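Local atomic coordinates of methylxanthine N3-demethylase NdmB (Pseudomonas putida, PDB entry 6ICL), a protein that removes the N3-methyl group of theobromine and related methylxanthines as formaldehyde, using O2 and NADH, in bacterial caffeine degradation. Residues Gly63-Leu68 against Ser86-Ile91; Asn44-Ala49 against Gly55-Thr60; Arg93-Ala98 against Gly109-Glu114; Phe36-Cys41 against Ala277-Asn282. All coordinates share one frame; numbering follows the deposited sequence.

Contacts 1, 2 and 3 belong to the Rieske domain, whereas contact 4 joins that domain to the C-terminal one. Contacts 1 and 2, their centres 11 Å apart, share a sheet: strands 57-61 and 64-71 are neighbours, with a probable hydrogen bond of 2.8 Å from Leu68 N to Met57 O. Contacts 1 and 3, 15 Å apart between centres, both reach the [2Fe-2S] cluster and meet through Leu89 and Tyr112. Contact 4 lies about 27 Å from contact 3, centre to centre, and adjoins contact 1 through a probable hydrogen bond from Gly63 N to Val280 O. The separate iron ion, held by His197, His202 and Asp314, belongs to none of them.

Contact 1 (Gly63-Leu68 against Ser86-Ile91); sequences GEKLVL and SAQLSI. With FES (Fe2/s2 (inorganic) cluster), chain B.
Val67 reaches from strand 64-68 into the short 3-10 turn at Leu89 and Ser90. Its CG2 methyl, anti to the backbone N, comes 3.6 Å from Ser90 CA. The other methyl, CG1, falls between the backbone N and the carbonyl carbon (chi1 53°) and meets Leu89 CB at 4.1 Å. Two branches of one residue thus cover two successive residues of the turn.

Two residues earlier in the strand, Lys65 crosses the end of Gln88 at about a right angle, its CE 4.1 Å from Gln88 NE2. A water links their polar ends: it accepts from Lys65 NZ at 2.7 Å and probably gives a weak bond to Gln88 OE1 at 3.2 Å. In the second shell is Asp80, whose OD2 is hydrogen-bonded to both Gln88 NE2 and Ser90 OG, so that one carboxylate of the same loop holds both Gln88 and the 3-10 turn. A second subunit closes over this side, where its Trp322 makes a cation-pi contact with Lys65 and its Ser320 bonds Gln88 N.

The same loop borders the Rieske cluster: Ala87 CB lies 3.8 Å from sulfide S1, and Leu89 packs near Cys82 and Cys105, predicted cluster ligands. The chemistry is therefore divided, with apolar packing towards the sheet and the cluster, and a polar side, with the Lys65 ammonium and one bridging water, facing the second subunit.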
# COMPACT_ATOMS: atom_id res chain seq x y z
N GLY A 63 -1.12 4.89 30.28
CA GLY A 63 -0.47 3.61 30.05
C GLY A 63 -1.31 2.41 30.42
O GLY A 63 -0.93 1.29 30.07
N GLU A 64 -2.44 2.59 31.10
CA GLU A 64 -3.29 1.48 31.50
C GLU A 64 -4.29 1.15 30.40
O GLU A 64 -4.91 2.04 29.82
CB GLU A 64 -4.08 1.80 32.78
CG GLU A 64 -3.28 2.47 33.86
CD GLU A 64 -2.58 1.49 34.76
OE1 GLU A 64 -2.08 1.93 35.82
OE2 GLU A 64 -2.53 0.28 34.43
N LYS A 65 -4.48 -0.14 30.18
CA LYS A 65 -5.50 -0.63 29.26
C LYS A 65 -6.80 -0.83 30.03
O LYS A 65 -6.85 -1.62 30.98
CB LYS A 65 -5.03 -1.92 28.59
CG LYS A 65 -3.58 -1.80 28.07
CD LYS A 65 -3.29 -2.68 26.84
CE LYS A 65 -3.65 -4.14 27.03
NZ LYS A 65 -2.95 -4.99 26.01
N LEU A 66 -7.84 -0.12 29.63
CA LEU A 66 -9.14 -0.11 30.28
C LEU A 66 -10.18 -0.63 29.31
O LEU A 66 -10.04 -0.46 28.09
CB LEU A 66 -9.57 1.33 30.71
CG LEU A 66 -8.59 2.19 31.53
CD1 LEU A 66 -9.23 3.54 31.87
CD2 LEU A 66 -8.16 1.49 32.79
N VAL A 67 -11.25 -1.21 29.84
CA VAL A 67 -12.42 -1.56 29.05
C VAL A 67 -13.58 -0.68 29.52
O VAL A 67 -13.77 -0.47 30.72
CB VAL A 67 -12.76 -3.06 29.15
CG1 VAL A 67 -12.88 -3.50 30.63
CG2 VAL A 67 -14.04 -3.37 28.37
N LEU A 68 -14.31 -0.12 28.56
CA LEU A 68 -15.55 0.59 28.81
C LEU A 68 -16.71 -0.28 28.35
O LEU A 68 -16.65 -0.89 27.27
CB LEU A 68 -15.59 1.93 28.05
CG LEU A 68 -14.41 2.89 28.30
CD1 LEU A 68 -14.57 4.16 27.48
CD2 LEU A 68 -14.28 3.23 29.79
N SER A 86 -6.42 -13.69 31.52
CA SER A 86 -5.85 -12.44 31.06
C SER A 86 -6.31 -12.01 29.67
O SER A 86 -5.68 -11.12 29.10
CB SER A 86 -4.32 -12.46 31.04
OG SER A 86 -3.79 -12.80 32.31
N ALA A 87 -7.38 -12.59 29.13
CA ALA A 87 -7.92 -12.09 27.86
C ALA A 87 -8.42 -10.65 27.99
O ALA A 87 -8.75 -10.18 29.08
CB ALA A 87 -9.05 -13.00 27.38
N GLN A 88 -8.46 -9.93 26.86
CA GLN A 88 -8.99 -8.58 26.88
C GLN A 88 -10.51 -8.60 26.91
O GLN A 88 -11.16 -9.10 25.98
CB GLN A 88 -8.52 -7.79 25.66
CG GLN A 88 -7.16 -7.15 25.89
CD GLN A 88 -6.75 -6.32 24.68
OE1 GLN A 88 -6.28 -6.87 23.69
NE2 GLN A 88 -6.94 -5.01 24.76
N LEU A 89 -11.09 -8.02 27.97
CA LEU A 89 -12.54 -7.93 28.06
C LEU A 89 -13.11 -7.03 26.97
O LEU A 89 -14.27 -7.20 26.57
CB LEU A 89 -12.94 -7.44 29.47
CG LEU A 89 -12.43 -8.35 30.60
CD1 LEU A 89 -12.65 -7.73 31.98
CD2 LEU A 89 -13.11 -9.71 30.54
N SER A 90 -12.30 -6.10 26.44
CA SER A 90 -12.80 -5.11 25.49
C SER A 90 -13.18 -5.73 24.15
O SER A 90 -13.86 -5.06 23.35
CB SER A 90 -11.77 -3.99 25.27
OG SER A 90 -10.54 -4.51 24.76
N ILE A 91 -12.76 -6.96 23.88
CA ILE A 91 -13.23 -7.70 22.71
C ILE A 91 -14.26 -8.78 23.10
O ILE A 91 -14.52 -9.68 22.32
CB ILE A 91 -12.07 -8.31 21.89
CG1 ILE A 91 -11.36 -9.44 22.63
CG2 ILE A 91 -11.06 -7.21 21.48
CD1 ILE A 91 -10.20 -10.10 21.80
FE1 FES B . -10.92 -17.27 30.83
FE2 FES B . -11.59 -14.59 30.73
S1 FES B . -9.64 -15.50 30.23
S2 FES B . -12.85 -16.33 31.18
O HOH W 1 -3.28 -7.35 24.64

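Contact 2 (Asn44-Ala49 against Gly55-Thr60); sequences NEFERA and GPMGVT
Phe46 and Met57 cross obliquely where helix 44-48 lies against strand 57-60. The phenylalanine has CG anti to the backbone N (chi1 166°), a conformation that carries the ring past the sulfur to the start of the other segment, where CZ comes 3.7 Å from Gly55 N. Met57 is less relaxed: its chi1 of 122° lies away from any staggered position, and the chain bends at chi3. The result places SD beside the helix backbone, 3.7 Å from Phe46 CA. From the ring centroid the sulfur is 5.4 Å distant and 72° off the normal, an oblique Met-aromatic contact. Nearer the root of the methionine, its CB meets Ala49 CB at 3.5 Å, so the methionine is touched at CB by Ala49 and at SD by both Phe46 and Ala49.

One water bridges the backbones: it accepts from Gly55 N at 2.9 Å and probably donates to Phe46 O at 2.8 Å. Gly55, at positive phi, precedes a cis peptide to Pro56 and lies beside the ring, its CA 4.1 Å from Phe46 CE1.

On their other flanks Phe46 packs on Leu68 and Arg70, and both Phe46 and Met57 touch Cys41. Here the short helix that follows strand 37-42 covers the outermost strand 57-61, within the antiparallel beta framework of a Rieske domain.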
# COMPACT_ATOMS: atom_id res chain seq x y z
N ASN A 44 -20.24 9.50 21.52
CA ASN A 44 -20.41 8.97 20.17
C ASN A 44 -19.34 7.94 19.83
O ASN A 44 -19.65 6.86 19.29
CB ASN A 44 -20.38 10.12 19.17
CG ASN A 44 -20.93 9.72 17.84
OD1 ASN A 44 -20.18 9.43 16.90
ND2 ASN A 44 -22.26 9.66 17.75
N GLU A 45 -18.07 8.27 20.10
CA GLU A 45 -17.00 7.30 19.90
C GLU A 45 -17.26 6.01 20.66
O GLU A 45 -17.01 4.91 20.14
CB GLU A 45 -15.65 7.91 20.32
CG GLU A 45 -15.03 8.80 19.23
CD GLU A 45 -13.91 9.69 19.75
OE1 GLU A 45 -13.38 10.48 18.94
OE2 GLU A 45 -13.56 9.62 20.95
N PHE A 46 -17.74 6.11 21.90
CA PHE A 46 -18.01 4.89 22.66
C PHE A 46 -19.12 4.06 22.02
O PHE A 46 -19.03 2.82 21.94
CB PHE A 46 -18.39 5.26 24.10
CG PHE A 46 -19.00 4.13 24.83
CD1 PHE A 46 -18.18 3.13 25.38
CD2 PHE A 46 -20.38 4.01 24.93
CE1 PHE A 46 -18.76 2.04 26.06
CE2 PHE A 46 -20.94 2.93 25.58
CZ PHE A 46 -20.13 1.95 26.15
N GLU A 47 -20.20 4.71 21.58
CA GLU A 47 -21.33 3.99 21.01
C GLU A 47 -21.01 3.38 19.65
O GLU A 47 -21.57 2.34 19.30
CB GLU A 47 -22.54 4.93 20.92
CG GLU A 47 -23.08 5.30 22.31
CD GLU A 47 -24.33 6.20 22.25
OE1 GLU A 47 -24.59 6.80 21.19
OE2 GLU A 47 -25.06 6.28 23.26
N ARG A 48 -20.09 3.98 18.88
CA ARG A 48 -19.63 3.45 17.60
C ARG A 48 -18.61 2.32 17.71
O ARG A 48 -18.31 1.68 16.70
CB ARG A 48 -18.97 4.54 16.75
CG ARG A 48 -19.90 5.43 15.99
CD ARG A 48 -19.23 6.81 15.71
NE ARG A 48 -17.76 6.82 15.68
CZ ARG A 48 -17.01 7.93 15.82
NH1 ARG A 48 -17.58 9.11 16.04
NH2 ARG A 48 -15.68 7.85 15.77
N ALA A 49 -18.01 2.10 18.89
CA ALA A 49 -16.94 1.12 19.05
C ALA A 49 -17.40 -0.32 18.92
O ALA A 49 -16.57 -1.21 18.71
CB ALA A 49 -16.29 1.31 20.42
N GLY A 55 -20.74 -0.93 23.85
CA GLY A 55 -19.42 -1.51 24.09
C GLY A 55 -19.48 -3.02 24.03
O GLY A 55 -20.45 -3.58 23.53
N PRO A 56 -18.46 -3.70 24.54
CA PRO A 56 -17.29 -3.14 25.23
C PRO A 56 -16.31 -2.44 24.28
O PRO A 56 -16.35 -2.68 23.07
CB PRO A 56 -16.66 -4.37 25.90
CG PRO A 56 -17.01 -5.52 24.94
CD PRO A 56 -18.38 -5.17 24.41
N MET A 57 -15.49 -1.54 24.81
CA MET A 57 -14.55 -0.76 24.01
C MET A 57 -13.25 -0.67 24.79
O MET A 57 -13.26 -0.69 26.03
CB MET A 57 -15.11 0.65 23.67
CG MET A 57 -14.24 1.88 24.13
SD MET A 57 -14.66 3.36 23.23
CE MET A 57 -13.12 3.97 22.56
N GLY A 58 -12.14 -0.60 24.07
CA GLY A 58 -10.82 -0.45 24.68
C GLY A 58 -10.33 0.99 24.56
O GLY A 58 -10.51 1.63 23.53
N VAL A 59 -9.74 1.49 25.65
CA VAL A 59 -9.07 2.79 25.69
C VAL A 59 -7.81 2.61 26.52
O VAL A 59 -7.69 1.68 27.32
CB VAL A 59 -9.90 3.94 26.30
CG1 VAL A 59 -11.13 4.25 25.45
CG2 VAL A 59 -10.31 3.61 27.76
N THR A 60 -6.86 3.52 26.33
CA THR A 60 -5.64 3.53 27.10
C THR A 60 -5.52 4.87 27.82
O THR A 60 -5.70 5.93 27.20
CB THR A 60 -4.43 3.24 26.20
OG1 THR A 60 -4.62 1.94 25.61
CG2 THR A 60 -3.13 3.22 27.01
O HOH W 2 -20.50 0.50 21.39

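Contact 3 (Arg93-Ala98 against Gly109-Glu114); sequences RVCSNA and GWRYDE. With FES (Fe2/s2 (inorganic) cluster), chain B.
Cys95 and Arg111 are turned to each other by their first torsions: SG sits between the backbone N and the carbonyl carbon of its own residue (chi1 65°), while Arg111 CG is anti to its carbonyl carbon (chi1 -54°) and the arginine chain then bends at chi3. The setting is the small four-stranded antiparallel sheet of the Rieske cluster-binding region. Strands 93-97 and 111-112 are not neighbours in it, because strand 100-104 runs between them; the CA atoms of Cys95 and Arg111 are accordingly 8.5 Å apart, and the contact is made by side chains reaching over strand 100-104.

Arg111 CD passes 3.6 Å from Cys95 SG. As modelled, the sulfur lies near the guanidinium plane at its edge, but NH1 is too close to SG for this to be trusted. The Arg111 side chain also packs on Tyr102 of the intervening strand 100-104 and Leu120 of strand 118-120. Arg93 joins the group: Cys95 CB lies 3.2 Å above the Arg93 guanidinium plane, displaced toward its rim. Its NH2 stands 4.7 Å from Arg111 NH1, a proximity of like charges that the salt bridge from Arg93 NE to Glu104 probably eases.

Segment 109-114 begins in the cluster pocket. Trp110 stacks with His84, a predicted iron ligand, and is also packed by Val333 of a second subunit. Sulfide S2 of the cluster lies over one face of the indole, 3.3 Å from Trp110 CD1.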
# COMPACT_ATOMS: atom_id res chain seq x y z
N ARG A 93 -18.26 -9.11 25.17
CA ARG A 93 -19.59 -8.63 24.83
C ARG A 93 -20.34 -8.27 26.11
O ARG A 93 -20.11 -8.86 27.17
CB ARG A 93 -20.39 -9.67 24.03
CG ARG A 93 -20.93 -10.83 24.86
CD ARG A 93 -21.76 -11.78 23.97
NE ARG A 93 -22.39 -12.86 24.73
CZ ARG A 93 -23.69 -12.93 25.00
NH1 ARG A 93 -24.52 -11.97 24.57
NH2 ARG A 93 -24.17 -13.96 25.70
N VAL A 94 -21.22 -7.29 25.98
CA VAL A 94 -22.20 -6.98 27.02
C VAL A 94 -23.36 -7.95 26.84
O VAL A 94 -23.94 -8.05 25.76
CB VAL A 94 -22.68 -5.53 26.92
CG1 VAL A 94 -23.92 -5.33 27.80
CG2 VAL A 94 -21.57 -4.59 27.33
N CYS A 95 -23.68 -8.70 27.89
CA CYS A 95 -24.78 -9.66 27.86
C CYS A 95 -25.66 -9.45 29.10
O CYS A 95 -25.28 -8.77 30.05
CB CYS A 95 -24.24 -11.09 27.81
SG CYS A 95 -23.34 -11.52 29.32
N SER A 96 -26.85 -10.03 29.09
CA SER A 96 -27.78 -9.82 30.20
C SER A 96 -28.30 -11.15 30.73
O SER A 96 -28.50 -12.10 29.98
CB SER A 96 -28.97 -8.96 29.79
OG SER A 96 -29.78 -9.70 28.90
N ASN A 97 -28.53 -11.18 32.03
CA ASN A 97 -29.14 -12.32 32.69
C ASN A 97 -30.10 -11.77 33.75
O ASN A 97 -29.70 -10.95 34.58
CB ASN A 97 -28.08 -13.22 33.33
CG ASN A 97 -28.67 -14.51 33.88
OD1 ASN A 97 -29.53 -15.14 33.25
ND2 ASN A 97 -28.22 -14.89 35.07
N ALA A 98 -31.36 -12.22 33.70
CA ALA A 98 -32.35 -11.83 34.69
C ALA A 98 -32.42 -10.31 34.82
O ALA A 98 -32.36 -9.75 35.91
CB ALA A 98 -32.05 -12.48 36.04
N GLY A 109 -15.82 -16.89 29.15
CA GLY A 109 -17.15 -16.43 29.45
C GLY A 109 -17.41 -15.92 30.86
O GLY A 109 -18.57 -15.74 31.22
N TRP A 110 -16.38 -15.65 31.66
CA TRP A 110 -16.64 -15.09 32.98
C TRP A 110 -17.37 -13.77 32.82
O TRP A 110 -17.13 -13.02 31.87
CB TRP A 110 -15.34 -14.90 33.77
CG TRP A 110 -14.64 -16.18 34.18
CD1 TRP A 110 -14.83 -17.42 33.65
CD2 TRP A 110 -13.66 -16.33 35.23
NE1 TRP A 110 -14.01 -18.34 34.30
CE2 TRP A 110 -13.29 -17.69 35.27
CE3 TRP A 110 -13.07 -15.44 36.13
CZ2 TRP A 110 -12.35 -18.19 36.18
CZ3 TRP A 110 -12.12 -15.94 37.04
CH2 TRP A 110 -11.77 -17.30 37.04
N ARG A 111 -18.32 -13.52 33.71
CA ARG A 111 -19.14 -12.33 33.64
C ARG A 111 -18.77 -11.40 34.78
O ARG A 111 -18.65 -11.84 35.93
CB ARG A 111 -20.62 -12.69 33.70
CG ARG A 111 -21.04 -13.70 32.66
CD ARG A 111 -22.49 -13.52 32.25
NE ARG A 111 -23.13 -14.78 31.92
CZ ARG A 111 -24.11 -14.92 31.03
NH1 ARG A 111 -24.56 -13.86 30.35
NH2 ARG A 111 -24.63 -16.12 30.81
N TYR A 112 -18.61 -10.11 34.46
CA TYR A 112 -18.28 -9.10 35.44
C TYR A 112 -19.42 -8.10 35.56
O TYR A 112 -20.06 -7.74 34.56
CB TYR A 112 -16.96 -8.40 35.09
CG TYR A 112 -15.77 -9.32 35.17
CD1 TYR A 112 -15.04 -9.45 36.35
CD2 TYR A 112 -15.38 -10.09 34.07
CE1 TYR A 112 -13.95 -10.32 36.43
CE2 TYR A 112 -14.30 -10.95 34.14
CZ TYR A 112 -13.58 -11.05 35.31
OH TYR A 112 -12.51 -11.91 35.36
N ASP A 113 -19.68 -7.65 36.79
CA ASP A 113 -20.69 -6.62 37.02
C ASP A 113 -20.01 -5.26 37.06
O ASP A 113 -18.79 -5.15 36.95
CB ASP A 113 -21.45 -6.87 38.32
CG ASP A 113 -20.56 -6.84 39.57
OD1 ASP A 113 -19.46 -6.24 39.58
OD2 ASP A 113 -20.97 -7.44 40.56
N GLU A 114 -20.82 -4.21 37.29
CA GLU A 114 -20.34 -2.83 37.27
C GLU A 114 -19.26 -2.54 38.29
O GLU A 114 -18.54 -1.54 38.16
CB GLU A 114 -21.51 -1.86 37.49
CG GLU A 114 -22.53 -2.36 38.50
CD GLU A 114 -23.70 -3.05 37.83
OE1 GLU A 114 -24.42 -2.36 37.06
OE2 GLU A 114 -23.89 -4.27 38.04
FE1 FES B . -10.92 -17.27 30.83
FE2 FES B . -11.59 -14.59 30.73
S1 FES B . -9.64 -15.50 30.23
S2 FES B . -12.85 -16.33 31.18

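Contact 4 (Phe36-Cys41 against Ala277-Asn282); sequences FWHPVC and ASPVDN
Pro279 covers one face of the His38 imidazole, its CG 3.7 Å above the plane over the centre, while the opposite face is covered toward its rim by the carbonyl carbon of Phe36. Pro279 CD also lies over the ring, 30° off its normal and 3.7 Å from the centroid of His38, which makes a CH-pi contact; its closest ring atom is His38 ND1 at 3.3 Å. NE2 is hydrogen-bonded to Leu33 O, which probably helps to hold the ring's rotation.

Beside this stack Ser278 supplies the polar link. With OG anti to the backbone N (chi1 -177°), the hydroxyl donates to Pro39 O at 2.6 Å, approaching nearly in line with the carbonyl bond. The CB of the same serine rests 3.9 Å from Pro39 CG, so one short side chain both bonds and packs against the proline.

Pro279 is the centre of an inverse gamma turn, closed by a weak bond from Val280 N to Ser278 O, and this bends the chain at the contact. Strands 37-41 and 277-281 cross at 79°, too steeply to pair as sheet neighbours. Phe288 of the adjoining strand packs on both Pro39 and Ser278, and Leu61 touches His38 and Ser278. This buried joint between the Rieske and C-terminal domains is mostly apolar; the hydrogen bond between its segments, from Ser278 OG to Pro39 O, gives it direction.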
# COMPACT_ATOMS: atom_id res chain seq x y z
N PHE A 36 -6.77 12.66 38.90
CA PHE A 36 -7.63 13.56 38.16
C PHE A 36 -8.55 12.79 37.21
O PHE A 36 -8.27 11.65 36.82
CB PHE A 36 -6.79 14.57 37.38
CG PHE A 36 -6.00 15.49 38.26
CD1 PHE A 36 -4.75 15.12 38.74
CD2 PHE A 36 -6.50 16.75 38.59
CE1 PHE A 36 -3.99 16.00 39.56
CE2 PHE A 36 -5.77 17.64 39.40
CZ PHE A 36 -4.51 17.25 39.89
N TRP A 37 -9.66 13.43 36.87
CA TRP A 37 -10.54 12.93 35.82
C TRP A 37 -9.94 13.23 34.46
O TRP A 37 -9.57 14.37 34.17
CB TRP A 37 -11.92 13.58 35.92
CG TRP A 37 -12.68 13.24 37.15
CD1 TRP A 37 -12.60 13.86 38.37
CD2 TRP A 37 -13.69 12.23 37.28
NE1 TRP A 37 -13.48 13.29 39.24
CE2 TRP A 37 -14.17 12.28 38.61
CE3 TRP A 37 -14.24 11.28 36.41
CZ2 TRP A 37 -15.18 11.42 39.10
CZ3 TRP A 37 -15.23 10.42 36.89
CH2 TRP A 37 -15.69 10.50 38.23
N HIS A 38 -9.84 12.20 33.62
CA HIS A 38 -9.36 12.36 32.25
C HIS A 38 -10.41 11.87 31.26
O HIS A 38 -11.05 10.84 31.50
CB HIS A 38 -8.07 11.58 32.04
CG HIS A 38 -6.95 12.03 32.92
ND1 HIS A 38 -6.34 13.25 32.78
CD2 HIS A 38 -6.36 11.42 33.97
CE1 HIS A 38 -5.42 13.38 33.72
NE2 HIS A 38 -5.40 12.27 34.44
N PRO A 39 -10.58 12.56 30.14
CA PRO A 39 -11.49 12.06 29.10
C PRO A 39 -10.83 10.92 28.33
O PRO A 39 -9.63 10.98 28.00
CB PRO A 39 -11.71 13.29 28.22
CG PRO A 39 -10.31 13.98 28.27
CD PRO A 39 -9.74 13.68 29.66
N VAL A 40 -11.59 9.86 28.09
CA VAL A 40 -11.07 8.72 27.34
C VAL A 40 -11.71 8.57 25.96
O VAL A 40 -11.04 8.07 25.04
CB VAL A 40 -11.20 7.42 28.15
CG1 VAL A 40 -10.23 7.45 29.35
CG2 VAL A 40 -12.67 7.20 28.58
N CYS A 41 -12.94 9.02 25.76
CA CYS A 41 -13.52 9.04 24.43
C CYS A 41 -14.79 9.88 24.49
O CYS A 41 -15.30 10.18 25.57
CB CYS A 41 -13.84 7.61 23.93
SG CYS A 41 -15.03 6.74 25.02
N ALA A 277 -6.71 17.66 27.02
CA ALA A 277 -5.77 16.67 26.53
C ALA A 277 -5.76 15.48 27.48
O ALA A 277 -5.64 15.66 28.69
CB ALA A 277 -4.36 17.27 26.39
N SER A 278 -5.92 14.28 26.93
CA SER A 278 -5.90 13.09 27.77
C SER A 278 -4.53 12.42 27.71
O SER A 278 -4.02 12.15 26.62
CB SER A 278 -6.97 12.12 27.29
OG SER A 278 -7.01 10.98 28.13
N PRO A 279 -3.91 12.12 28.86
CA PRO A 279 -2.58 11.49 28.85
C PRO A 279 -2.67 10.00 28.52
O PRO A 279 -2.70 9.16 29.42
CB PRO A 279 -2.07 11.72 30.27
CG PRO A 279 -3.38 11.71 31.10
CD PRO A 279 -4.41 12.36 30.23
N VAL A 280 -2.67 9.67 27.24
CA VAL A 280 -2.83 8.29 26.79
C VAL A 280 -1.66 7.44 27.26
O VAL A 280 -1.84 6.39 27.89
CB VAL A 280 -2.98 8.24 25.26
CG1 VAL A 280 -2.90 6.80 24.78
CG2 VAL A 280 -4.33 8.88 24.85
N ASP A 281 -0.44 7.84 26.92
CA ASP A 281 0.76 7.12 27.32
C ASP A 281 1.91 8.11 27.30
O ASP A 281 1.71 9.32 27.18
CB ASP A 281 1.03 5.91 26.40
CG ASP A 281 1.15 6.30 24.93
OD1 ASP A 281 1.34 7.50 24.62
OD2 ASP A 281 1.05 5.41 24.06
N ASN A 282 3.13 7.58 27.37
CA ASN A 282 4.31 8.43 27.49
C ASN A 282 4.65 9.18 26.21
O ASN A 282 5.55 10.03 26.25
CB ASN A 282 5.51 7.59 27.93
CG ASN A 282 5.92 6.57 26.89
OD1 ASN A 282 5.15 5.66 26.55
ND2 ASN A 282 7.14 6.70 26.38